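Local atomic coordinates of dioxygenase (Pseudomonas brassicacearum, PDB entry 5V2D), a protein that probably cleaves the central carbon-carbon double bond of lignin-derived stilbenes with molecular oxygen at a non-haem iron centre. Residues A[157-162]-A[173-178]; A[234-239]-A[250-255]; A[312-317]-A[351-356]; A[389-394]-A[412-417]. All coordinates share one frame; numbering follows the deposited sequence.

Interaction 1: residues A[157-162]-A[173-178]; sequences DALPWA and EWTFDG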
loop_
_atom_site.group_PDB
_atom_site.type_symbol
_atom_site.label_atom_id
_atom_site.label_comp_id
_atom_site.label_asym_id
_atom_site.label_seq_id
_atom_site.Cartn_x
_atom_site.Cartn_y
_atom_site.Cartn_z
ATOM N N ASP A 157 -7.107 4.239 -8.968
ATOM C CA ASP A 157 -8.300 4.521 -9.810
ATOM C C ASP A 157 -8.247 5.885 -10.457
ATOM O O ASP A 157 -9.164 6.255 -11.144
ATOM C CB ASP A 157 -9.605 4.388 -9.020
ATOM C CG ASP A 157 -9.740 5.372 -7.890
ATOM O OD1 ASP A 157 -8.725 6.048 -7.515
ATOM O OD2 ASP A 157 -10.905 5.453 -7.314
ATOM N N ALA A 158 -7.172 6.665 -10.235
ATOM C CA ALA A 158 -7.129 8.026 -10.728
ATOM C C ALA A 158 -5.704 8.567 -10.688
ATOM O O ALA A 158 -4.794 7.891 -10.172
ATOM C CB ALA A 158 -8.066 8.901 -9.906
ATOM N N LEU A 159 -5.545 9.780 -11.199
ATOM C CA LEU A 159 -4.301 10.496 -11.056
ATOM C C LEU A 159 -4.128 10.875 -9.588
ATOM O O LEU A 159 -5.106 10.951 -8.827
ATOM C CB LEU A 159 -4.379 11.783 -11.899
ATOM C CG LEU A 159 -4.285 11.592 -13.439
ATOM C CD1 LEU A 159 -4.592 12.934 -14.093
ATOM C CD2 LEU A 159 -2.911 11.174 -13.809
ATOM N N PRO A 160 -2.898 11.106 -9.163
ATOM C CA PRO A 160 -2.625 11.407 -7.775
ATOM C C PRO A 160 -2.945 12.825 -7.443
ATOM O O PRO A 160 -3.202 13.618 -8.352
ATOM C CB PRO A 160 -1.108 11.169 -7.659
ATOM C CG PRO A 160 -0.570 11.224 -9.037
ATOM C CD PRO A 160 -1.665 10.976 -9.988
ATOM N N TRP A 161 -2.962 13.135 -6.142
ATOM C CA TRP A 161 -3.230 14.448 -5.614
ATOM C C TRP A 161 -1.943 14.967 -4.927
ATOM O O TRP A 161 -1.269 14.242 -4.191
ATOM C CB TRP A 161 -4.408 14.406 -4.620
ATOM C CG TRP A 161 -5.662 14.371 -5.363
ATOM C CD1 TRP A 161 -6.116 13.365 -6.151
ATOM C CD2 TRP A 161 -6.566 15.462 -5.539
ATOM N NE1 TRP A 161 -7.263 13.760 -6.779
ATOM C CE2 TRP A 161 -7.557 15.045 -6.431
ATOM C CE3 TRP A 161 -6.642 16.739 -5.010
ATOM C CZ2 TRP A 161 -8.627 15.869 -6.783
ATOM C CZ3 TRP A 161 -7.700 17.557 -5.358
ATOM C CH2 TRP A 161 -8.657 17.138 -6.251
ATOM N N ALA A 162 -1.557 16.196 -5.270
ATOM C CA ALA A 162 -0.359 16.778 -4.682
ATOM C C ALA A 162 -0.664 17.514 -3.408
ATOM O O ALA A 162 -1.724 18.148 -3.281
ATOM C CB ALA A 162 0.333 17.672 -5.705
ATOM N N GLU A 173 -5.173 18.009 -8.038
ATOM C CA GLU A 173 -4.860 16.849 -8.819
ATOM C C GLU A 173 -3.545 17.113 -9.534
ATOM O O GLU A 173 -3.329 18.169 -10.082
ATOM C CB GLU A 173 -5.961 16.547 -9.820
ATOM C CG GLU A 173 -5.697 15.291 -10.599
ATOM C CD GLU A 173 -6.810 14.972 -11.625
ATOM O OE1 GLU A 173 -6.916 15.812 -12.567
ATOM O OE2 GLU A 173 -7.510 13.898 -11.564
ATOM N N TRP A 174 -2.676 16.142 -9.535
ATOM C CA TRP A 174 -1.390 16.268 -10.227
ATOM C C TRP A 174 -1.446 15.555 -11.564
ATOM O O TRP A 174 -1.569 14.348 -11.637
ATOM C CB TRP A 174 -0.246 15.673 -9.372
ATOM C CG TRP A 174 1.097 16.102 -9.731
ATOM C CD1 TRP A 174 2.021 15.373 -10.370
ATOM C CD2 TRP A 174 1.699 17.357 -9.484
ATOM N NE1 TRP A 174 3.201 16.068 -10.503
ATOM C CE2 TRP A 174 3.032 17.300 -9.993
ATOM C CE3 TRP A 174 1.258 18.536 -8.875
ATOM C CZ2 TRP A 174 3.922 18.372 -9.924
ATOM C CZ3 TRP A 174 2.139 19.613 -8.802
ATOM C CH2 TRP A 174 3.464 19.505 -9.293
ATOM N N THR A 175 -1.298 16.318 -12.631
ATOM C CA THR A 175 -1.387 15.752 -14.025
ATOM C C THR A 175 -0.021 15.505 -14.642
ATOM O O THR A 175 0.073 15.048 -15.742
ATOM C CB THR A 175 -2.144 16.765 -14.961
ATOM O OG1 THR A 175 -1.336 17.931 -15.029
ATOM C CG2 THR A 175 -3.492 17.178 -14.383
ATOM N N PHE A 176 1.039 15.762 -13.909
ATOM C CA PHE A 176 2.445 15.695 -14.392
ATOM C C PHE A 176 2.587 16.623 -15.615
ATOM O O PHE A 176 2.979 16.155 -16.695
ATOM C CB PHE A 176 2.903 14.257 -14.698
ATOM C CG PHE A 176 2.827 13.331 -13.506
ATOM C CD1 PHE A 176 1.629 12.693 -13.176
ATOM C CD2 PHE A 176 3.946 13.130 -12.741
ATOM C CE1 PHE A 176 1.583 11.815 -12.090
ATOM C CE2 PHE A 176 3.904 12.291 -11.620
ATOM C CZ PHE A 176 2.714 11.596 -11.329
ATOM N N ASP A 177 2.224 17.860 -15.416
ATOM C CA ASP A 177 2.250 18.898 -16.490
ATOM C C ASP A 177 1.547 18.469 -17.779
ATOM O O ASP A 177 2.059 18.700 -18.849
ATOM C CB ASP A 177 3.728 19.282 -16.774
ATOM C CG ASP A 177 4.416 19.876 -15.555
ATOM O OD1 ASP A 177 5.452 19.359 -15.009
ATOM O OD2 ASP A 177 3.872 20.876 -15.067
ATOM N N GLY A 178 0.407 17.778 -17.641
ATOM C CA GLY A 178 -0.353 17.263 -18.749
ATOM C C GLY A 178 0.216 16.113 -19.506
ATOM O O GLY A 178 -0.360 15.734 -20.490
HETATM O O HOH W 1 -7.380 12.235 -9.343
HETATM O O HOH W 2 -7.812 11.339 -12.451
#

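Interaction 2: residues A[234-239]-A[250-255]; sequences YAAMVH and FPLIPL. With FE (Fe (III) ion), chain E.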
loop_
_atom_site.group_PDB
_atom_site.type_symbol
_atom_site.label_atom_id
_atom_site.label_comp_id
_atom_site.label_asym_id
_atom_site.label_seq_id
_atom_site.Cartn_x
_atom_site.Cartn_y
_atom_site.Cartn_z
ATOM N N TYR A 234 -7.044 -9.523 -20.729
ATOM C CA TYR A 234 -8.298 -9.203 -20.091
ATOM C C TYR A 234 -7.959 -8.114 -19.039
ATOM O O TYR A 234 -6.785 -7.927 -18.713
ATOM C CB TYR A 234 -8.906 -10.433 -19.414
ATOM C CG TYR A 234 -7.922 -11.229 -18.561
ATOM C CD1 TYR A 234 -7.299 -12.367 -19.074
ATOM C CD2 TYR A 234 -7.652 -10.886 -17.268
ATOM C CE1 TYR A 234 -6.380 -13.100 -18.330
ATOM C CE2 TYR A 234 -6.731 -11.630 -16.491
ATOM C CZ TYR A 234 -6.101 -12.747 -17.005
ATOM O OH TYR A 234 -5.187 -13.483 -16.244
ATOM N N ALA A 235 -8.959 -7.417 -18.543
ATOM C CA ALA A 235 -8.786 -6.396 -17.503
ATOM C C ALA A 235 -8.709 -7.056 -16.143
ATOM O O ALA A 235 -9.645 -7.721 -15.688
ATOM C CB ALA A 235 -9.909 -5.365 -17.531
ATOM N N ALA A 236 -7.580 -6.828 -15.455
ATOM C CA ALA A 236 -7.374 -7.375 -14.151
ATOM C C ALA A 236 -6.650 -6.409 -13.249
ATOM O O ALA A 236 -5.900 -5.522 -13.737
ATOM C CB ALA A 236 -6.562 -8.660 -14.260
ATOM N N MET A 237 -6.754 -6.670 -11.946
ATOM C CA MET A 237 -6.056 -5.792 -10.954
ATOM C C MET A 237 -4.545 -5.935 -11.126
ATOM O O MET A 237 -4.002 -7.054 -11.095
ATOM C CB MET A 237 -6.416 -6.159 -9.536
ATOM C CG MET A 237 -5.753 -5.222 -8.496
ATOM S SD MET A 237 -6.083 -5.694 -6.770
ATOM C CE MET A 237 -7.676 -4.960 -6.679
ATOM N N VAL A 238 -3.865 -4.808 -11.278
ATOM C CA VAL A 238 -2.404 -4.760 -11.169
ATOM C C VAL A 238 -2.109 -3.770 -10.047
ATOM O O VAL A 238 -2.027 -2.502 -10.271
ATOM C CB VAL A 238 -1.722 -4.334 -12.455
ATOM C CG1 VAL A 238 -0.209 -4.497 -12.319
ATOM C CG2 VAL A 238 -2.170 -5.207 -13.617
ATOM N N HIS A 239 -1.955 -4.330 -8.843
ATOM C CA HIS A 239 -1.842 -3.456 -7.663
ATOM C C HIS A 239 -0.429 -2.866 -7.543
ATOM O O HIS A 239 -0.243 -1.663 -7.327
ATOM C CB HIS A 239 -2.324 -4.166 -6.381
ATOM C CG HIS A 239 -2.223 -3.299 -5.154
ATOM N ND1 HIS A 239 -2.941 -2.124 -5.023
ATOM C CD2 HIS A 239 -1.383 -3.363 -4.090
ATOM C CE1 HIS A 239 -2.630 -1.558 -3.870
ATOM N NE2 HIS A 239 -1.673 -2.277 -3.304
ATOM N N PHE A 250 4.635 -6.610 -14.617
ATOM C CA PHE A 250 3.253 -6.314 -14.183
ATOM C C PHE A 250 2.615 -7.648 -13.719
ATOM O O PHE A 250 2.351 -8.519 -14.529
ATOM C CB PHE A 250 2.434 -5.854 -15.344
ATOM C CG PHE A 250 2.805 -4.507 -15.877
ATOM C CD1 PHE A 250 3.993 -4.319 -16.567
ATOM C CD2 PHE A 250 1.844 -3.483 -15.899
ATOM C CE1 PHE A 250 4.345 -3.068 -17.089
ATOM C CE2 PHE A 250 2.138 -2.196 -16.464
ATOM C CZ PHE A 250 3.403 -2.004 -17.059
ATOM N N PRO A 251 2.330 -7.783 -12.441
ATOM C CA PRO A 251 1.619 -8.988 -11.960
ATOM C C PRO A 251 0.115 -8.747 -12.062
ATOM O O PRO A 251 -0.464 -7.918 -11.351
ATOM C CB PRO A 251 2.093 -9.142 -10.496
ATOM C CG PRO A 251 3.098 -8.019 -10.306
ATOM C CD PRO A 251 2.846 -6.985 -11.330
ATOM N N LEU A 252 -0.563 -9.488 -12.916
ATOM C CA LEU A 252 -2.015 -9.428 -13.022
ATOM C C LEU A 252 -2.624 -10.430 -12.061
ATOM O O LEU A 252 -2.503 -11.648 -12.239
ATOM C CB LEU A 252 -2.508 -9.775 -14.453
ATOM C CG LEU A 252 -2.503 -8.569 -15.371
ATOM C CD1 LEU A 252 -1.069 -8.168 -15.617
ATOM C CD2 LEU A 252 -3.190 -8.869 -16.658
ATOM N N ILE A 253 -3.254 -9.906 -11.039
ATOM C CA ILE A 253 -3.946 -10.681 -10.023
ATOM C C ILE A 253 -5.269 -11.204 -10.649
ATOM O O ILE A 253 -5.898 -10.464 -11.430
ATOM C CB ILE A 253 -4.244 -9.765 -8.837
ATOM C CG1 ILE A 253 -2.923 -9.294 -8.193
ATOM C CG2 ILE A 253 -5.102 -10.461 -7.785
ATOM C CD1 ILE A 253 -3.095 -8.068 -7.280
ATOM N N PRO A 254 -5.675 -12.457 -10.340
ATOM C CA PRO A 254 -6.906 -12.985 -10.946
ATOM C C PRO A 254 -8.222 -12.388 -10.414
ATOM O O PRO A 254 -9.175 -13.134 -10.124
ATOM C CB PRO A 254 -6.886 -14.512 -10.605
ATOM C CG PRO A 254 -5.590 -14.791 -10.028
ATOM C CD PRO A 254 -4.920 -13.488 -9.618
ATOM N N LEU A 255 -8.280 -11.075 -10.330
ATOM C CA LEU A 255 -9.445 -10.308 -9.978
ATOM C C LEU A 255 -9.822 -9.558 -11.254
ATOM O O LEU A 255 -9.072 -8.618 -11.650
ATOM C CB LEU A 255 -9.085 -9.278 -8.915
ATOM C CG LEU A 255 -8.984 -9.790 -7.512
ATOM C CD1 LEU A 255 -8.405 -8.745 -6.585
ATOM C CD2 LEU A 255 -10.343 -10.263 -6.976
HETATM FE FE FE E . -0.489 -1.682 -1.713
HETATM O O HOH W 3 -4.589 -13.177 -13.693
HETATM O O HOH W 4 -0.375 -6.509 -8.961
HETATM O O HOH W 5 -2.182 -1.861 -0.547
#

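Interaction 3: residues A[312-317]-A[351-356]; sequences DGKVYV and TFDLNS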
loop_
_atom_site.group_PDB
_atom_site.type_symbol
_atom_site.label_atom_id
_atom_site.label_comp_id
_atom_site.label_asym_id
_atom_site.label_seq_id
_atom_site.Cartn_x
_atom_site.Cartn_y
_atom_site.Cartn_z
ATOM N N ASP A 312 21.485 -11.305 -16.528
ATOM C CA ASP A 312 21.571 -12.163 -17.724
ATOM C C ASP A 312 20.214 -12.301 -18.369
ATOM O O ASP A 312 19.509 -11.269 -18.744
ATOM C CB ASP A 312 22.282 -13.514 -17.373
ATOM C CG ASP A 312 23.729 -13.277 -16.916
ATOM O OD1 ASP A 312 24.434 -12.419 -17.541
ATOM O OD2 ASP A 312 24.176 -13.865 -15.902
ATOM N N GLY A 313 19.733 -13.518 -18.548
ATOM C CA GLY A 313 18.384 -13.546 -19.165
ATOM C C GLY A 313 17.191 -13.351 -18.212
ATOM O O GLY A 313 16.051 -13.584 -18.674
ATOM N N LYS A 314 17.448 -13.151 -16.905
ATOM C CA LYS A 314 16.460 -13.579 -15.934
ATOM C C LYS A 314 16.063 -12.431 -15.049
ATOM O O LYS A 314 16.908 -11.704 -14.526
ATOM C CB LYS A 314 17.031 -14.683 -15.077
ATOM C CG LYS A 314 17.339 -15.949 -15.884
ATOM C CD LYS A 314 18.374 -16.788 -15.181
ATOM C CE LYS A 314 19.275 -17.342 -16.295
ATOM N NZ LYS A 314 19.203 -18.791 -16.165
ATOM N N VAL A 315 14.773 -12.325 -14.832
ATOM C CA VAL A 315 14.208 -11.343 -13.934
ATOM C C VAL A 315 13.706 -12.049 -12.661
ATOM O O VAL A 315 12.953 -13.024 -12.745
ATOM C CB VAL A 315 13.035 -10.651 -14.648
ATOM C CG1 VAL A 315 12.507 -9.551 -13.737
ATOM C CG2 VAL A 315 13.535 -10.013 -15.908
ATOM N N TYR A 316 14.103 -11.555 -11.498
ATOM C CA TYR A 316 13.698 -12.114 -10.248
ATOM C C TYR A 316 12.786 -11.122 -9.506
ATOM O O TYR A 316 13.158 -9.954 -9.334
ATOM C CB TYR A 316 14.949 -12.434 -9.400
ATOM C CG TYR A 316 15.935 -13.338 -10.089
ATOM C CD1 TYR A 316 17.013 -12.811 -10.782
ATOM C CD2 TYR A 316 15.810 -14.733 -10.036
ATOM C CE1 TYR A 316 17.924 -13.634 -11.410
ATOM C CE2 TYR A 316 16.738 -15.575 -10.655
ATOM C CZ TYR A 316 17.772 -15.021 -11.330
ATOM O OH TYR A 316 18.700 -15.806 -11.999
ATOM N N VAL A 317 11.660 -11.603 -8.993
ATOM C CA VAL A 317 10.733 -10.759 -8.236
ATOM C C VAL A 317 10.378 -11.444 -6.930
ATOM O O VAL A 317 9.858 -12.563 -6.938
ATOM C CB VAL A 317 9.452 -10.525 -9.037
ATOM C CG1 VAL A 317 8.531 -9.581 -8.307
ATOM C CG2 VAL A 317 9.801 -9.852 -10.372
ATOM N N THR A 351 11.044 -16.346 -10.838
ATOM C CA THR A 351 12.148 -16.238 -11.758
ATOM C C THR A 351 11.551 -16.313 -13.194
ATOM O O THR A 351 10.831 -17.301 -13.523
ATOM C CB THR A 351 13.070 -17.436 -11.547
ATOM O OG1 THR A 351 13.613 -17.367 -10.206
ATOM C CG2 THR A 351 14.262 -17.384 -12.555
ATOM N N PHE A 352 11.721 -15.253 -13.971
ATOM C CA PHE A 352 11.170 -15.153 -15.320
ATOM C C PHE A 352 12.413 -15.205 -16.250
ATOM O O PHE A 352 13.171 -14.247 -16.347
ATOM C CB PHE A 352 10.381 -13.855 -15.536
ATOM C CG PHE A 352 9.251 -13.684 -14.572
ATOM C CD1 PHE A 352 9.410 -12.874 -13.451
ATOM C CD2 PHE A 352 8.111 -14.426 -14.664
ATOM C CE1 PHE A 352 8.372 -12.688 -12.565
ATOM C CE2 PHE A 352 7.079 -14.268 -13.766
ATOM C CZ PHE A 352 7.216 -13.398 -12.692
ATOM N N ASP A 353 12.590 -16.355 -16.878
ATOM C CA ASP A 353 13.745 -16.608 -17.734
ATOM C C ASP A 353 13.326 -16.268 -19.131
ATOM O O ASP A 353 12.522 -17.044 -19.752
ATOM C CB ASP A 353 14.187 -18.060 -17.638
ATOM C CG ASP A 353 15.499 -18.339 -18.441
ATOM O OD1 ASP A 353 15.974 -17.470 -19.243
ATOM O OD2 ASP A 353 16.118 -19.374 -18.110
ATOM N N LEU A 354 13.807 -15.111 -19.615
ATOM C CA LEU A 354 13.358 -14.639 -20.895
ATOM C C LEU A 354 13.874 -15.543 -22.097
ATOM O O LEU A 354 13.380 -15.416 -23.206
ATOM C CB LEU A 354 13.857 -13.213 -21.104
ATOM C CG LEU A 354 13.020 -11.954 -20.927
ATOM C CD1 LEU A 354 11.496 -12.155 -20.756
ATOM C CD2 LEU A 354 13.661 -11.033 -19.887
ATOM N N ASN A 355 14.903 -16.335 -21.813
ATOM C CA ASN A 355 15.506 -17.221 -22.873
ATOM C C ASN A 355 15.048 -18.629 -22.837
ATOM O O ASN A 355 15.700 -19.539 -23.368
ATOM C CB ASN A 355 17.004 -17.227 -22.697
ATOM C CG ASN A 355 17.565 -15.873 -22.938
ATOM O OD1 ASN A 355 17.057 -15.192 -23.837
ATOM N ND2 ASN A 355 18.461 -15.424 -22.069
ATOM N N SER A 356 13.992 -18.878 -22.132
ATOM C CA SER A 356 13.595 -20.291 -21.919
ATOM C C SER A 356 12.405 -20.527 -22.870
ATOM O O SER A 356 11.773 -19.591 -23.461
ATOM C CB SER A 356 13.302 -20.541 -20.454
ATOM O OG SER A 356 11.888 -20.733 -20.252
#

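Interaction 4: residues A[389-394]-A[412-417]; sequences FLLAFD and NLLVHL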
loop_
_atom_site.group_PDB
_atom_site.type_symbol
_atom_site.label_atom_id
_atom_site.label_comp_id
_atom_site.label_asym_id
_atom_site.label_seq_id
_atom_site.Cartn_x
_atom_site.Cartn_y
_atom_site.Cartn_z
ATOM N N PHE A 389 12.566 -6.086 5.260
ATOM C CA PHE A 389 11.842 -5.923 6.455
ATOM C C PHE A 389 10.393 -6.273 6.128
ATOM O O PHE A 389 9.916 -6.002 5.024
ATOM C CB PHE A 389 12.019 -4.501 6.966
ATOM C CG PHE A 389 13.439 -4.119 7.241
ATOM C CD1 PHE A 389 14.168 -3.399 6.336
ATOM C CD2 PHE A 389 14.071 -4.585 8.388
ATOM C CE1 PHE A 389 15.492 -3.002 6.606
ATOM C CE2 PHE A 389 15.427 -4.300 8.614
ATOM C CZ PHE A 389 16.165 -3.485 7.752
ATOM N N LEU A 390 9.689 -6.869 7.050
ATOM C CA LEU A 390 8.405 -7.455 6.769
ATOM C C LEU A 390 7.590 -7.370 8.037
ATOM O O LEU A 390 8.144 -7.341 9.146
ATOM C CB LEU A 390 8.561 -8.993 6.511
ATOM C CG LEU A 390 9.468 -9.484 5.394
ATOM C CD1 LEU A 390 9.792 -10.959 5.498
ATOM C CD2 LEU A 390 8.774 -9.255 4.084
ATOM N N LEU A 391 6.287 -7.420 7.907
ATOM C CA LEU A 391 5.406 -7.665 9.012
ATOM C C LEU A 391 4.952 -9.112 8.903
ATOM O O LEU A 391 4.739 -9.656 7.799
ATOM C CB LEU A 391 4.163 -6.770 8.963
ATOM C CG LEU A 391 4.433 -5.252 8.938
ATOM C CD1 LEU A 391 3.137 -4.469 9.083
ATOM C CD2 LEU A 391 5.361 -4.911 10.110
ATOM N N ALA A 392 4.733 -9.747 10.037
ATOM C CA ALA A 392 4.242 -11.122 10.040
ATOM C C ALA A 392 3.275 -11.334 11.188
ATOM O O ALA A 392 3.259 -10.589 12.175
ATOM C CB ALA A 392 5.403 -12.085 10.182
ATOM N N PHE A 393 2.448 -12.367 11.053
ATOM C CA PHE A 393 1.505 -12.774 12.087
ATOM C C PHE A 393 1.876 -14.214 12.498
ATOM O O PHE A 393 1.969 -15.076 11.657
ATOM C CB PHE A 393 0.096 -12.778 11.565
ATOM C CG PHE A 393 -0.926 -13.322 12.535
ATOM C CD1 PHE A 393 -0.951 -12.952 13.822
ATOM C CD2 PHE A 393 -1.839 -14.287 12.101
ATOM C CE1 PHE A 393 -1.892 -13.457 14.710
ATOM C CE2 PHE A 393 -2.797 -14.807 12.980
ATOM C CZ PHE A 393 -2.810 -14.379 14.300
ATOM N N ASP A 394 2.165 -14.397 13.771
ATOM C CA ASP A 394 2.419 -15.682 14.378
ATOM C C ASP A 394 1.260 -15.982 15.295
ATOM O O ASP A 394 1.125 -15.381 16.375
ATOM C CB ASP A 394 3.722 -15.645 15.148
ATOM C CG ASP A 394 4.074 -16.997 15.834
ATOM O OD1 ASP A 394 5.173 -16.961 16.400
ATOM O OD2 ASP A 394 3.237 -17.964 15.834
ATOM N N ASN A 412 1.727 -9.211 14.369
ATOM C CA ASN A 412 2.302 -9.098 15.707
ATOM C C ASN A 412 3.788 -9.257 15.731
ATOM O O ASN A 412 4.341 -9.318 16.821
ATOM C CB ASN A 412 1.626 -10.070 16.712
ATOM C CG ASN A 412 1.706 -11.521 16.278
ATOM O OD1 ASN A 412 2.301 -11.837 15.231
ATOM N ND2 ASN A 412 1.063 -12.422 17.077
ATOM N N LEU A 413 4.453 -9.275 14.573
ATOM C CA LEU A 413 5.911 -9.285 14.489
ATOM C C LEU A 413 6.434 -8.316 13.451
ATOM O O LEU A 413 5.895 -8.230 12.339
ATOM C CB LEU A 413 6.381 -10.656 14.068
ATOM C CG LEU A 413 6.107 -11.853 15.007
ATOM C CD1 LEU A 413 6.476 -13.192 14.291
ATOM C CD2 LEU A 413 6.826 -11.660 16.340
ATOM N N LEU A 414 7.502 -7.599 13.794
ATOM C CA LEU A 414 8.212 -6.745 12.881
ATOM C C LEU A 414 9.527 -7.457 12.621
ATOM O O LEU A 414 10.309 -7.662 13.573
ATOM C CB LEU A 414 8.448 -5.450 13.574
ATOM C CG LEU A 414 8.796 -4.195 12.856
ATOM C CD1 LEU A 414 9.522 -3.144 13.655
ATOM C CD2 LEU A 414 8.948 -4.172 11.328
ATOM N N VAL A 415 9.816 -7.774 11.357
ATOM C CA VAL A 415 10.859 -8.755 11.007
ATOM C C VAL A 415 11.927 -8.195 10.067
ATOM O O VAL A 415 11.648 -7.489 9.120
ATOM C CB VAL A 415 10.185 -9.976 10.344
ATOM C CG1 VAL A 415 11.171 -11.068 9.977
ATOM C CG2 VAL A 415 9.059 -10.535 11.170
ATOM N N HIS A 416 13.177 -8.542 10.325
ATOM C CA HIS A 416 14.303 -8.336 9.364
ATOM C C HIS A 416 14.655 -9.738 8.836
ATOM O O HIS A 416 15.076 -10.580 9.603
ATOM C CB HIS A 416 15.531 -7.713 10.062
ATOM C CG HIS A 416 16.735 -7.546 9.194
ATOM N ND1 HIS A 416 17.886 -6.944 9.668
ATOM C CD2 HIS A 416 16.968 -7.800 7.896
ATOM C CE1 HIS A 416 18.802 -6.910 8.713
ATOM N NE2 HIS A 416 18.285 -7.480 7.632
ATOM N N LEU A 417 14.513 -9.940 7.550
ATOM C CA LEU A 417 14.930 -11.169 6.838
ATOM C C LEU A 417 16.255 -10.962 6.118
ATOM O O LEU A 417 16.430 -10.013 5.315
ATOM C CB LEU A 417 13.894 -11.562 5.805
ATOM C CG LEU A 417 14.173 -12.751 4.909
ATOM C CD1 LEU A 417 14.346 -14.063 5.682
ATOM C CD2 LEU A 417 13.035 -12.854 3.897
#

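Interaction 1: residues A[157-162]-A[173-178]
Trp161 and Glu173 form an antiparallel non-hydrogen-bonded pair where two neighbouring strands of one propeller blade meet, at the point where the second strand runs out into a loop. The Glu173 backbone lies over one face of the indole: its CA stands 4.1 Å from the centroid of the five-membered ring of Trp161, a CH-pi contact. With CG anti to the backbone N (chi1 -177°), the glutamate chain extends past Leu159, and its carboxylate ends among two waters. One of them is gripped three ways, donating to Leu159 O and Glu173 OE2 while accepting from Trp161 NE1 at 3.0 Å; the other joins Leu159 N to the same OE2. Were Trp161 an alanine, the Glu173 backbone would probably lose its aromatic cover and the bridging water its indole donor. Farther on, Trp174 N donates to Pro160 O over 2.8 Å, nearly straight at 173°. Pro160 CG packs against Phe176 CE1 at 3.8 Å, and Ala162 CB presses on Trp174 CE3 at 3.4 Å. Phe176 stacks on Phe185, and both loop aromatics rest on Leu152 of strand 150-154, which flanks strand 161-163 on the side away from edge strand 170-173.

Interaction 2: residues A[234-239]-A[250-255]
This contact belongs to the iron site of the beta-propeller: the loop that delivers the ligand His239 is pinned to the end of strand 247-252 and the turn that follows. Two backbone bonds hold Met237, its N donating to Leu255 O at 3.0 Å and its O accepting from Ile253 N at 2.9 Å. Pro254, between these partners, is the centre of an inverse gamma turn. With CG anti to the backbone N (chi1 -177°), the Met237 side chain runs alongside Ile253 and Leu255, and its SD lies 3.8 Å from Leu255 CD1. Val238 splits its branches, CG1 over Pro251 O and CG2 against Leu252 CD1 at 3.7 Å. At the loop's far end a water accepts from Tyr234 OH and donates to Leu252 O. Glu156 hydrogen-bonds His239 ND1, a second-shell contact that should help fix the imidazole's rotation. The iron is completed by His188, His304 and His495 and by a water, while His239 NE2 binds it at 2.1 Å.

Interaction 3: residues A[312-317]-A[351-356]
Strands 314-317 and 351-353 run antiparallel, their axes 4.6 Å apart at closest approach and at 165° to one another. They are neighbouring strands of a four-stranded blade of the beta-propeller. Val315 and Phe352 form the hydrogen-bonded pair, each N donating to the other's O, while Lys314 with Asp353 and Tyr316 with Thr351 are non-hydrogen-bonded pairs flanking it. Beyond the strand, Leu354 N donates to Gly313 O at 2.9 Å, carrying the pairing into the type I turn that begins at Asp353.

On the face shared by Val315 and Phe352 the packing is apolar. The edge of the Phe352 ring meets a methyl of Val317, CE1 to CG2 at 3.9 Å, and Val315 CG2 approaches Leu354 CD2 at 4.1 Å. Phe294 meets the Phe352 ring edge-to-face, and Val249 of strand 247-252 touches Val315 and Phe352, so this face packs against the preceding blade.

On the other face Thr351 lies alongside Tyr316, its OG1 near the ring plane at the edge, 3.4 Å from CD2. A chi1 of -175° turns Asp353 CG away from the backbone N and brings the carboxylate beside the Lys314 chain, but the salt bridge from NZ to OD2 is long, at 3.7 Å. The other carboxylate oxygen serves the backbone: in an Asx turn, Asp353 OD1 accepts from Asn355 N at 3.0 Å, met from above the carboxylate plane.

Interaction 4: residues A[389-394]-A[412-417]
Asn412 clasps the backbone of Asp394 with both ends of its amide. Its OD1 accepts from Asp394 N at 3.0 Å, in the carbonyl plane on a lone pair and at 171°, while its ND2 donates to Asp394 O, also at 3.0 Å and almost straight, from above the plane of that carbonyl. A chi1 of 57°, with CG between backbone N and carbonyl carbon, turns the amide this way. A leucine in its place would probably leave both Asp394 backbone groups without these mates and let the chain beyond the strand drift. Next come four backbone bonds, two each in the Leu390-Val415 and Ala392-Leu413 pairs, joining the antiparallel middle strands of a propeller blade, 387-392 and 413-418. Asn412 and Leu413 both face Ala392, a classic beta bulge where strand 413-418 begins and 387-392 ends. Leu391 CD2 and Leu414 CD2 touch at 3.9 Å, and both residues pack on Phe435 and Pro438 of strand 433-442. On the opposite face Ala392 CB meets Val415 CG2 at 4.1 Å. At the far end Phe389 CE2 sits over one face of the His416 imidazole, 3.5 Å from CG and offset toward the rim, with ring planes at 46°; His416 NE2 is hydrogen-bonded to His387.

In the fold
The four contacts follow one another along the chain without overlap, as expected of a beta-propeller built blade after blade. Interactions 1, 3 and 4 belong to the four-stranded antiparallel sheets spanning residues 143-173, 301-365 and 371-427, whereas interaction 2 ties the loop that follows strand 224-231 of one sheet to strand 247-252 of the next, which spans residues 242-298. Interactions 2 and 3 lie closest, their centres about 20 Å apart, whereas the centres of interactions 1 and 4 lie about 33 Å apart on opposite sides of the chain's centre. None touches another. Interaction 2 alone holds an iron ligand, so the four histidines are drawn from well-separated points of the chain.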